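PDB 1AE9: lambda integrase from Enterobacteria phage lambda, which catalyses site-specific recombination that integrates phage DNA into the host genome and, together with excisionase, excises the prophage. Local coordinates for residues L29-G34 with R135-R140. Sequence-based numbering, arbitrary orientation.
Sequences LAVVTG and RSLSAR
Two donors of one residue grip the carbonyl oxygen L29 O: the helical amide T33 N and the hydroxyl T33 OG1, the latter at 2.7 Å from above the carbonyl plane. That double hold lies in the last turn of helix 21-33; G34, with positive phi, is the first residue past it. Across the contact, S138 puts its hydroxyl anti to its backbone N (chi1 178°) and donates from OG to V31 O, 2.7 Å away and out of the carbonyl plane. A side-chain carbon at G34 would run into S138 OG, which lies 3.2 Å from G34 CA. The backbones come close at two points, V31 CA to S138 CA at 4.6 Å and G34 CA to R135 CA at 4.9 Å.

One turn back, R135 leaves its helix with CG anti to N and the chain extended to NE, running along the G34 carbonyl. Its NH1 donates to G34 O at 2.8 Å, in the carbonyl plane but bent at the hydrogen (136°). NH2 is tied to L155 O, so two backbone carbonyls fix the guanidinium, probably offsetting some of the repulsion from nearby R36. R135 is a predicted active-site residue, the arginine of the His-x-x-Arg motif begun by H132 in tyrosine recombinases, and touches H157. Beside S138, L137 CD2 meets V31 CG2 loosely.

The axes of 29-33 and 135-140 cross at -39° and approach to 7.7 Å, deep in the catalytic domain. Helix 79-90 packs against L29, V32 and T33, and helix 37-42 meets A30 and T33 through L40, while L134 of helix 133-145 packs on A30 and V31, and L141 on V31.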
loop_
_atom_site.group_PDB
_atom_site.type_symbol
_atom_site.label_atom_id
_atom_site.label_comp_id
_atom_site.label_asym_id
_atom_site.label_seq_id
_atom_site.Cartn_x
_atom_site.Cartn_y
_atom_site.Cartn_z
ATOM N N LEU A 29 -2.689 -16.048 14.799
ATOM C CA LEU A 29 -3.487 -14.987 15.397
ATOM C C LEU A 29 -4.742 -14.691 14.565
ATOM O O LEU A 29 -5.808 -14.415 15.109
ATOM C CB LEU A 29 -2.628 -13.732 15.586
ATOM C CG LEU A 29 -2.947 -12.842 16.790
ATOM C CD1 LEU A 29 -2.723 -13.616 18.092
ATOM C CD2 LEU A 29 -2.063 -11.598 16.760
ATOM N N ALA A 30 -4.631 -14.791 13.247
ATOM C CA ALA A 30 -5.763 -14.546 12.364
ATOM C C ALA A 30 -6.865 -15.589 12.564
ATOM O O ALA A 30 -8.053 -15.250 12.572
ATOM C CB ALA A 30 -5.306 -14.554 10.915
ATOM N N VAL A 31 -6.471 -16.852 12.711
ATOM C CA VAL A 31 -7.436 -17.937 12.894
ATOM C C VAL A 31 -8.042 -17.977 14.298
ATOM O O VAL A 31 -9.242 -18.156 14.443
ATOM C CB VAL A 31 -6.827 -19.333 12.524
ATOM C CG1 VAL A 31 -7.837 -20.459 12.801
ATOM C CG2 VAL A 31 -6.428 -19.358 11.043
ATOM N N VAL A 32 -7.233 -17.769 15.329
ATOM C CA VAL A 32 -7.759 -17.817 16.686
ATOM C C VAL A 32 -8.556 -16.572 17.124
ATOM O O VAL A 32 -9.395 -16.662 18.023
ATOM C CB VAL A 32 -6.648 -18.199 17.715
ATOM C CG1 VAL A 32 -5.764 -17.012 18.048
ATOM C CG2 VAL A 32 -7.267 -18.790 18.969
ATOM N N THR A 33 -8.304 -15.413 16.511
ATOM C CA THR A 33 -9.054 -14.205 16.877
ATOM C C THR A 33 -10.132 -13.868 15.848
ATOM O O THR A 33 -11.059 -13.111 16.142
ATOM C CB THR A 33 -8.155 -12.939 17.048
ATOM O OG1 THR A 33 -7.667 -12.511 15.769
ATOM C CG2 THR A 33 -6.983 -13.205 17.986
ATOM N N GLY A 34 -9.990 -14.401 14.634
ATOM C CA GLY A 34 -10.949 -14.131 13.573
ATOM C C GLY A 34 -10.996 -12.684 13.085
ATOM O O GLY A 34 -11.916 -12.308 12.343
ATOM N N ARG A 135 -9.909 -15.526 7.924
ATOM C CA ARG A 135 -11.025 -15.019 8.730
ATOM C C ARG A 135 -12.262 -15.915 8.537
ATOM O O ARG A 135 -12.971 -16.228 9.495
ATOM C CB ARG A 135 -11.324 -13.566 8.340
ATOM C CG ARG A 135 -12.454 -12.893 9.100
ATOM C CD ARG A 135 -12.405 -11.370 8.884
ATOM N NE ARG A 135 -13.722 -10.733 8.967
ATOM C CZ ARG A 135 -14.291 -10.273 10.082
ATOM N NH1 ARG A 135 -13.671 -10.363 11.256
ATOM N NH2 ARG A 135 -15.495 -9.707 10.020
ATOM N N SER A 136 -12.499 -16.346 7.299
ATOM C CA SER A 136 -13.617 -17.241 6.990
ATOM C C SER A 136 -13.322 -18.601 7.615
ATOM O O SER A 136 -14.224 -19.255 8.137
ATOM C CB SER A 136 -13.780 -17.416 5.478
ATOM O OG SER A 136 -14.009 -16.176 4.842
ATOM N N LEU A 137 -12.060 -19.029 7.551
ATOM C CA LEU A 137 -11.671 -20.307 8.140
ATOM C C LEU A 137 -11.955 -20.260 9.639
ATOM O O LEU A 137 -12.555 -21.187 10.186
ATOM C CB LEU A 137 -10.197 -20.629 7.864
ATOM C CG LEU A 137 -9.626 -21.917 8.485
ATOM C CD1 LEU A 137 -10.430 -23.137 8.068
ATOM C CD2 LEU A 137 -8.178 -22.083 8.091
ATOM N N SER A 138 -11.553 -19.169 10.287
ATOM C CA SER A 138 -11.786 -18.962 11.715
ATOM C C SER A 138 -13.279 -19.148 12.029
ATOM O O SER A 138 -13.644 -19.843 12.976
ATOM C CB SER A 138 -11.356 -17.539 12.105
ATOM O OG SER A 138 -11.597 -17.265 13.476
ATOM N N ALA A 139 -14.135 -18.513 11.236
ATOM C CA ALA A 139 -15.579 -18.605 11.424
ATOM C C ALA A 139 -16.100 -20.044 11.322
ATOM O O ALA A 139 -16.824 -20.490 12.209
ATOM C CB ALA A 139 -16.304 -17.704 10.421
ATOM N N ARG A 140 -15.735 -20.763 10.256
ATOM C CA ARG A 140 -16.184 -22.149 10.060
ATOM C C ARG A 140 -15.696 -23.077 11.168
ATOM O O ARG A 140 -16.443 -23.938 11.640
ATOM C CB ARG A 140 -15.752 -22.689 8.692
ATOM C CG ARG A 140 -16.363 -21.945 7.508
ATOM C CD ARG A 140 -16.085 -22.643 6.176
ATOM N NE ARG A 140 -14.658 -22.874 5.934
ATOM C CZ ARG A 140 -13.854 -22.045 5.264
ATOM N NH1 ARG A 140 -14.321 -20.911 4.754
ATOM N NH2 ARG A 140 -12.578 -22.356 5.101
#